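Local coordinates for protein 1,4-dihydroxy-2-naphthoyl-CoA hydrolase (Synechocystis sp., PDB 4K00) that hydrolyses 1,4-dihydroxy-2-naphthoyl-CoA to 1,4-dihydroxy-2-naphthoate and CoA, a step in the biosynthesis of phylloquinone (vitamin K1), at residues A[31-36]-A[94-99]; A[38-43]-A[82-87]. All blocks are in the same frame, centred on the assembly; numbering follows the deposited sequence.

Contact 1 (A[31-36]-A[94-99]); sequences QMCHEA and CDYEIS
The CB and SG of Cys33 lie over one face of the Tyr96 ring, a sulfur-aromatic and CH-pi contact by which the long helix of the hotdog fold packs on its antiparallel sheet. Segment 31-36 belongs to helix 26-43, segment 94-99 to strand 91-100; their axes approach to 9.5 Å, and the chain directions make an angle of 121°. Two atoms of the cysteine share the ring. CB stands almost straight above its centre, 3.6 Å from the centroid of the Tyr96 ring and 9° off the normal, while SG is displaced toward the root of the side chain and comes 3.6 Å from Tyr96 CG. SG is turned anti to its own carbonyl carbon (chi1 -71°), which swings it down the strand toward Ile98, whose CD1 it meets at 3.9 Å. Ala36, about one helical turn after Cys33, brings its CB to the ring edge, 4.4 Å from Tyr96 CE2. The carbonyl oxygen of Cys33 also closes on the ring, 3.0 Å from Tyr96 CE2. The hydroxyl of Tyr96 is hydrogen-bonded to Thr112 OG1 of strand 106-118. On another side of the helix, Gln31 NE2 binds the anti lone pair of Glu35 OE2 at 3.0 Å, and Glu35 OE1 forms a salt bridge with Arg11. Across the interface no hydrogen bond forms: helix and strand are held by sulfur, methyl and aromatic packing, and the buried tyrosine meets its polar need within the sheet.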
ATOM      1  N   GLN A  31       2.735   8.930   2.792  1.00 14.59           N
ATOM      2  CA  GLN A  31       3.375   7.771   3.428  1.00 15.89           C
ATOM      3  C   GLN A  31       4.824   8.123   3.803  1.00 15.85           C
ATOM      4  O   GLN A  31       5.285   7.804   4.902  1.00 15.13           O
ATOM      5  CB  GLN A  31       3.300   6.540   2.505  1.00 16.74           C
ATOM      6  CG  GLN A  31       4.025   5.291   2.985  1.00 19.98           C
ATOM      7  CD  GLN A  31       3.703   4.947   4.414  1.00 19.71           C
ATOM      8  OE1 GLN A  31       2.574   5.148   4.876  1.00 23.15           O
ATOM      9  NE2 GLN A  31       4.698   4.433   5.138  1.00 26.65           N
ATOM     10  N   MET A  32       5.536   8.792   2.898  1.00 14.79           N
ATOM     11  CA  MET A  32       6.938   9.138   3.139  1.00 16.06           C
ATOM     12  C   MET A  32       7.053  10.118   4.305  1.00 15.25           C
ATOM     13  O   MET A  32       8.019  10.076   5.070  1.00 14.78           O
ATOM     14  CB  MET A  32       7.561   9.761   1.895  1.00 16.88           C
ATOM     15  CG  MET A  32       7.698   8.825   0.704  1.00 16.12           C
ATOM     16  SD  MET A  32       8.188   9.732  -0.777  1.00 19.30           S
ATOM     17  CE  MET A  32       7.928   8.467  -2.021  1.00 19.92           C
ATOM     18  N   CYS A  33       6.061  10.985   4.439  1.00 16.32           N
ATOM     19  CA  CYS A  33       5.987  11.896   5.596  1.00 17.53           C
ATOM     20  C   CYS A  33       5.864  11.128   6.907  1.00 15.11           C
ATOM     21  O   CYS A  33       6.599  11.386   7.853  1.00 19.85           O
ATOM     22  CB  CYS A  33       4.815  12.864   5.444  1.00 16.26           C
ATOM     23  SG  CYS A  33       5.076  14.114   4.171  1.00 18.09           S
ATOM     24  N   HIS A  34       4.950  10.168   6.964  1.00 15.58           N
ATOM     25  CA  HIS A  34       4.780   9.380   8.174  1.00 17.18           C
ATOM     26  C   HIS A  34       6.056   8.595   8.490  1.00 16.21           C
ATOM     27  O   HIS A  34       6.445   8.481   9.648  1.00 15.71           O
ATOM     28  CB  HIS A  34       3.546   8.464   8.075  1.00 19.26           C
ATOM     29  CG  HIS A  34       3.031   7.999   9.404  1.00 14.76           C
ATOM     30  ND1 HIS A  34       3.630   6.987  10.118  1.00 16.56           N
ATOM     31  CD2 HIS A  34       1.994   8.430  10.164  1.00 18.64           C
ATOM     32  CE1 HIS A  34       2.978   6.802  11.255  1.00 18.37           C
ATOM     33  NE2 HIS A  34       1.977   7.661  11.304  1.00 18.14           N
ATOM     34  N   GLU A  35       6.720   8.079   7.457  1.00 18.74           N
ATOM     35  CA  GLU A  35       8.015   7.411   7.634  1.00 17.22           C
ATOM     36  C   GLU A  35       9.068   8.336   8.253  1.00 17.13           C
ATOM     37  O   GLU A  35       9.838   7.916   9.119  1.00 14.99           O
ATOM     38  CB  GLU A  35       8.538   6.875   6.307  1.00 17.47           C
ATOM     39  CG  GLU A  35       7.685   5.765   5.711  1.00 17.70           C
ATOM     40  CD  GLU A  35       8.115   5.385   4.304  1.00 19.84           C
ATOM     41  OE1 GLU A  35       9.244   5.744   3.880  1.00 18.02           O
ATOM     42  OE2 GLU A  35       7.316   4.723   3.608  1.00 15.02           O
ATOM     43  N   ALA A  36       9.103   9.586   7.805  1.00 16.16           N
ATOM     44  CA  ALA A  36      10.038  10.568   8.366  1.00 17.79           C
ATOM     45  C   ALA A  36       9.763  10.756   9.840  1.00 16.70           C
ATOM     46  O   ALA A  36      10.678  10.780  10.666  1.00 19.48           O
ATOM     47  CB  ALA A  36       9.901  11.903   7.639  1.00 18.46           C
ATOM     48  N   CYS A  94       3.451  17.950  13.028  1.00 17.99           N
ATOM     49  CA  CYS A  94       4.598  17.742  12.154  1.00 17.46           C
ATOM     50  C   CYS A  94       4.427  18.521  10.848  1.00 20.04           C
ATOM     51  O   CYS A  94       3.366  18.479  10.225  1.00 20.51           O
ATOM     52  CB  CYS A  94       4.730  16.258  11.827  1.00 18.19           C
ATOM     53  SG  CYS A  94       5.070  15.191  13.245  1.00 20.39           S
ATOM     54  N   ASP A  95       5.482  19.232  10.454  1.00 21.40           N
ATOM     55  CA  ASP A  95       5.529  19.999   9.199  1.00 21.58           C
ATOM     56  C   ASP A  95       6.605  19.429   8.319  1.00 20.51           C
ATOM     57  O   ASP A  95       7.730  19.227   8.774  1.00 19.26           O
ATOM     58  CB  ASP A  95       5.903  21.450   9.474  1.00 25.31           C
ATOM     59  CG  ASP A  95       4.712  22.320   9.707  1.00 34.97           C
ATOM     60  OD1 ASP A  95       4.054  22.694   8.712  1.00 44.98           O
ATOM     61  OD2 ASP A  95       4.453  22.644  10.881  1.00 35.34           O
ATOM     62  N   TYR A  96       6.263  19.159   7.062  1.00 18.84           N
ATOM     63  CA  TYR A  96       7.166  18.434   6.170  1.00 17.48           C
ATOM     64  C   TYR A  96       7.383  19.237   4.908  1.00 18.15           C
ATOM     65  O   TYR A  96       6.448  19.835   4.381  1.00 20.40           O
ATOM     66  CB  TYR A  96       6.587  17.076   5.769  1.00 16.02           C
ATOM     67  CG  TYR A  96       6.046  16.203   6.881  1.00 16.14           C
ATOM     68  CD1 TYR A  96       4.747  16.354   7.355  1.00 17.03           C
ATOM     69  CD2 TYR A  96       6.823  15.187   7.420  1.00 16.99           C
ATOM     70  CE1 TYR A  96       4.249  15.532   8.357  1.00 16.38           C
ATOM     71  CE2 TYR A  96       6.331  14.352   8.410  1.00 16.48           C
ATOM     72  CZ  TYR A  96       5.042  14.523   8.872  1.00 16.42           C
ATOM     73  OH  TYR A  96       4.555  13.697   9.859  1.00 18.66           O
ATOM     74  N   GLU A  97       8.611  19.225   4.409  1.00 18.85           N
ATOM     75  CA  GLU A  97       8.873  19.575   3.014  1.00 22.15           C
ATOM     76  C   GLU A  97       9.572  18.421   2.332  1.00 21.36           C
ATOM     77  O   GLU A  97      10.514  17.859   2.892  1.00 18.89           O
ATOM     78  CB  GLU A  97       9.790  20.792   2.914  1.00 27.03           C
ATOM     79  CG  GLU A  97       9.239  22.062   3.519  1.00 31.70           C
ATOM     80  CD  GLU A  97       9.981  23.293   3.027  1.00 39.10           C
ATOM     81  OE1 GLU A  97      11.220  23.234   2.908  1.00 38.04           O
ATOM     82  OE2 GLU A  97       9.326  24.307   2.740  1.00 41.84           O
ATOM     83  N   ILE A  98       9.105  18.076   1.128  1.00 18.17           N
ATOM     84  CA  ILE A  98       9.714  17.003   0.342  1.00 18.63           C
ATOM     85  C   ILE A  98      10.398  17.596  -0.879  1.00 18.80           C
ATOM     86  O   ILE A  98       9.784  18.336  -1.657  1.00 18.10           O
ATOM     87  CB  ILE A  98       8.680  15.949  -0.113  1.00 18.78           C
ATOM     88  CG1 ILE A  98       7.881  15.440   1.084  1.00 19.44           C
ATOM     89  CG2 ILE A  98       9.377  14.785  -0.813  1.00 19.68           C
ATOM     90  CD1 ILE A  98       6.742  14.509   0.712  1.00 20.41           C
ATOM     91  N   SER A  99      11.674  17.270  -1.038  1.00 18.35           N
ATOM     92  CA  SER A  99      12.467  17.838  -2.107  1.00 20.00           C
ATOM     93  C   SER A  99      13.309  16.759  -2.778  1.00 21.72           C
ATOM     94  O   SER A  99      13.571  15.708  -2.186  1.00 19.39           O
ATOM     95  CB  SER A  99      13.372  18.942  -1.559  1.00 22.80           C
ATOM     96  OG  SER A  99      14.198  18.429  -0.525  1.00 26.07           O
TER

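Contact 2 (A[38-43]-A[82-87]); sequences ESWLSS and LTITQA
Trp40 spreads its indole over Ile84, and the methyl CD1 of that isoleucine sits beneath one face, close to the junction of the two rings. The CD1 carbon is 3.5 Å from the centroid of the five-membered ring, 17° off its normal, a CH-pi contact; its nearest ring atom is Trp40 CE2 at 3.4 Å. CG of Trp40 is anti to the backbone N (chi1 169°), which carries the indole out from the helix to meet an isoleucine side chain arriving from the opposite direction. Leu82, two residues earlier on the strand, crosses the tryptophan at about a right angle and puts CD2 3.7 Å from Trp40 CB, an apolar contact with the root of the side chain. Were Trp40 replaced by an alanine, the methyl of Ile84 would probably lose its aromatic cover and a gap would open between helix and strand. This tight patch is buried, whereas Thr85 and Ser43 are exposed and do not touch across the contact. At the last turn of the helix, Ser43 OG donates to Trp40 O at 2.6 Å, in the carbonyl plane and on a lone pair, adding a side-chain bond to that turn. Ile135 of helix 129-136 touches both Trp40 and Ile84, and Ala134 also meets the indole. Phe92 of strand 91-100 packs on Ile84, and Phe7 of strand 6-12 on Leu82, placing the contact between the end of helix 26-43, the sheet and helix 129-136.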
ATOM      1  N   GLU A  38       8.304   8.535  11.742  1.00 17.82           N
ATOM      2  CA  GLU A  38       8.723   7.304  12.390  1.00 16.73           C
ATOM      3  C   GLU A  38      10.228   7.200  12.544  1.00 17.25           C
ATOM      4  O   GLU A  38      10.707   6.660  13.538  1.00 16.87           O
ATOM      5  CB  GLU A  38       8.172   6.076  11.657  1.00 14.85           C
ATOM      6  CG  GLU A  38       6.671   5.896  11.851  1.00 15.70           C
ATOM      7  CD  GLU A  38       6.120   4.762  11.015  1.00 15.61           C
ATOM      8  OE1 GLU A  38       5.628   5.047   9.906  1.00 17.36           O
ATOM      9  OE2 GLU A  38       6.176   3.607  11.485  1.00 16.98           O
ATOM     10  N   SER A  39      10.977   7.708  11.563  1.00 16.52           N
ATOM     11  CA  SER A  39      12.429   7.657  11.628  1.00 19.72           C
ATOM     12  C   SER A  39      12.923   8.629  12.697  1.00 18.48           C
ATOM     13  O   SER A  39      13.880   8.347  13.424  1.00 20.15           O
ATOM     14  CB  SER A  39      13.063   7.997  10.282  1.00 20.99           C
ATOM     15  OG  SER A  39      12.637   7.101   9.274  1.00 30.62           O
ATOM     16  N   TRP A  40      12.257   9.765  12.811  1.00 18.73           N
ATOM     17  CA  TRP A  40      12.600  10.709  13.852  1.00 20.56           C
ATOM     18  C   TRP A  40      12.359  10.072  15.232  1.00 20.42           C
ATOM     19  O   TRP A  40      13.214  10.140  16.111  1.00 20.39           O
ATOM     20  CB  TRP A  40      11.806  12.006  13.682  1.00 21.26           C
ATOM     21  CG  TRP A  40      11.917  12.912  14.849  1.00 22.21           C
ATOM     22  CD1 TRP A  40      12.971  13.699  15.179  1.00 23.42           C
ATOM     23  CD2 TRP A  40      10.938  13.099  15.869  1.00 25.10           C
ATOM     24  NE1 TRP A  40      12.702  14.390  16.331  1.00 23.88           N
ATOM     25  CE2 TRP A  40      11.460  14.034  16.779  1.00 23.72           C
ATOM     26  CE3 TRP A  40       9.656  12.587  16.083  1.00 25.81           C
ATOM     27  CZ2 TRP A  40      10.754  14.457  17.904  1.00 25.52           C
ATOM     28  CZ3 TRP A  40       8.956  13.002  17.204  1.00 29.87           C
ATOM     29  CH2 TRP A  40       9.509  13.931  18.100  1.00 26.26           C
ATOM     30  N   LEU A  41      11.201   9.440  15.403  1.00 22.30           N
ATOM     31  CA  LEU A  41      10.893   8.711  16.644  1.00 21.64           C
ATOM     32  C   LEU A  41      11.993   7.723  17.002  1.00 20.82           C
ATOM     33  O   LEU A  41      12.435   7.661  18.148  1.00 21.56           O
ATOM     34  CB  LEU A  41       9.575   7.930  16.500  1.00 23.04           C
ATOM     35  CG  LEU A  41       8.277   8.734  16.497  1.00 25.50           C
ATOM     36  CD1 LEU A  41       7.094   7.809  16.250  1.00 23.72           C
ATOM     37  CD2 LEU A  41       8.109   9.509  17.787  1.00 26.60           C
ATOM     38  N   SER A  42      12.414   6.942  16.012  0.50 22.97           N
ATOM     39  CA  SER A  42      13.469   5.947  16.189  0.50 23.47           C
ATOM     40  C   SER A  42      14.791   6.595  16.600  0.50 24.82           C
ATOM     41  O   SER A  42      15.488   6.101  17.487  0.50 22.60           O
ATOM     42  CB  SER A  42      13.659   5.162  14.887  0.50 24.11           C
ATOM     43  OG  SER A  42      14.617   4.136  15.034  0.50 27.61           O
ATOM     44  N   SER A  43      15.133   7.705  15.952  1.00 25.08           N
ATOM     45  CA  SER A  43      16.341   8.453  16.296  1.00 25.61           C
ATOM     46  C   SER A  43      16.276   8.980  17.724  1.00 24.56           C
ATOM     47  O   SER A  43      17.302   9.123  18.391  1.00 27.82           O
ATOM     48  CB  SER A  43      16.544   9.628  15.338  1.00 28.26           C
ATOM     49  OG  SER A  43      15.743  10.731  15.720  1.00 27.47           O
ATOM     50  N   LEU A  82      11.544  17.526   8.256  1.00 20.45           N
ATOM     51  CA  LEU A  82      10.472  17.462   9.226  1.00 20.05           C
ATOM     52  C   LEU A  82      10.797  18.442  10.349  1.00 19.29           C
ATOM     53  O   LEU A  82      11.925  18.486  10.843  1.00 17.76           O
ATOM     54  CB  LEU A  82      10.339  16.032   9.773  1.00 19.46           C
ATOM     55  CG  LEU A  82       9.643  15.857  11.125  1.00 21.15           C
ATOM     56  CD1 LEU A  82       8.153  16.133  10.991  1.00 22.51           C
ATOM     57  CD2 LEU A  82       9.873  14.450  11.664  1.00 21.16           C
ATOM     58  N   THR A  83       9.796  19.227  10.732  1.00 18.83           N
ATOM     59  CA  THR A  83       9.803  19.953  11.996  1.00 20.95           C
ATOM     60  C   THR A  83       8.620  19.560  12.876  1.00 20.31           C
ATOM     61  O   THR A  83       7.488  19.451  12.387  1.00 19.52           O
ATOM     62  CB  THR A  83       9.752  21.462  11.740  1.00 24.58           C
ATOM     63  OG1 THR A  83      10.898  21.843  10.975  1.00 28.44           O
ATOM     64  CG2 THR A  83       9.738  22.228  13.043  1.00 30.28           C
ATOM     65  N   ILE A  84       8.879  19.322  14.167  1.00 22.35           N
ATOM     66  CA  ILE A  84       7.814  18.948  15.109  1.00 22.67           C
ATOM     67  C   ILE A  84       7.642  19.998  16.195  1.00 22.52           C
ATOM     68  O   ILE A  84       8.621  20.490  16.769  1.00 22.62           O
ATOM     69  CB  ILE A  84       8.074  17.595  15.818  1.00 25.32           C
ATOM     70  CG1 ILE A  84       8.641  16.564  14.856  1.00 32.95           C
ATOM     71  CG2 ILE A  84       6.794  17.075  16.460  1.00 22.37           C
ATOM     72  CD1 ILE A  84      10.157  16.503  14.872  1.00 36.61           C
ATOM     73  N   THR A  85       6.383  20.316  16.482  1.00 23.56           N
ATOM     74  CA  THR A  85       5.994  21.406  17.373  1.00 26.14           C
ATOM     75  C   THR A  85       4.920  20.843  18.314  1.00 25.11           C
ATOM     76  O   THR A  85       4.088  20.040  17.891  1.00 25.15           O
ATOM     77  CB  THR A  85       5.354  22.550  16.544  1.00 32.30           C
ATOM     78  OG1 THR A  85       6.365  23.189  15.756  1.00 40.08           O
ATOM     79  CG2 THR A  85       4.687  23.594  17.443  1.00 40.34           C
ATOM     80  N   GLN A  86       4.934  21.243  19.577  1.00 24.88           N
ATOM     81  CA  GLN A  86       3.849  20.889  20.482  1.00 24.32           C
ATOM     82  C   GLN A  86       2.787  21.974  20.457  1.00 24.03           C
ATOM     83  O   GLN A  86       3.062  23.114  20.792  1.00 24.80           O
ATOM     84  CB  GLN A  86       4.355  20.714  21.914  1.00 26.70           C
ATOM     85  CG  GLN A  86       3.264  20.249  22.856  1.00 26.15           C
ATOM     86  CD  GLN A  86       3.778  19.812  24.210  1.00 28.65           C
ATOM     87  OE1 GLN A  86       4.986  19.768  24.457  1.00 33.04           O
ATOM     88  NE2 GLN A  86       2.856  19.469  25.096  1.00 29.77           N
ATOM     89  N   ALA A  87       1.567  21.612  20.085  1.00 21.31           N
ATOM     90  CA  ALA A  87       0.491  22.597  19.955  1.00 21.80           C
ATOM     91  C   ALA A  87      -0.360  22.725  21.238  1.00 23.20           C
ATOM     92  O   ALA A  87      -0.978  23.760  21.487  1.00 25.04           O
ATOM     93  CB  ALA A  87      -0.383  22.230  18.767  1.00 21.28           C
TER

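How the contacts relate
Contacts 1 and 2 are successive footings of one helix, 26-43, on one antiparallel sheet, their centres about 10 Å apart. Along the chain the order is 31-36, 38-43, 82-87, 94-99, so the second contact lies between the two segments of the first. Strands 77-86 and 91-100 are consecutive and adjacent in the sheet, joined here by a probable hydrogen bond from Asp95 N to Thr83 O (2.8 Å). Leu82 CD1 also packs 3.6 Å from Tyr96 CE2, making the two apolar patches continuous. Together they seat the helix against the sheet, as in the hotdog fold, while other residues of the helix segments 31-36 and 38-43 pack on a neighbouring subunit, another copy of this protein.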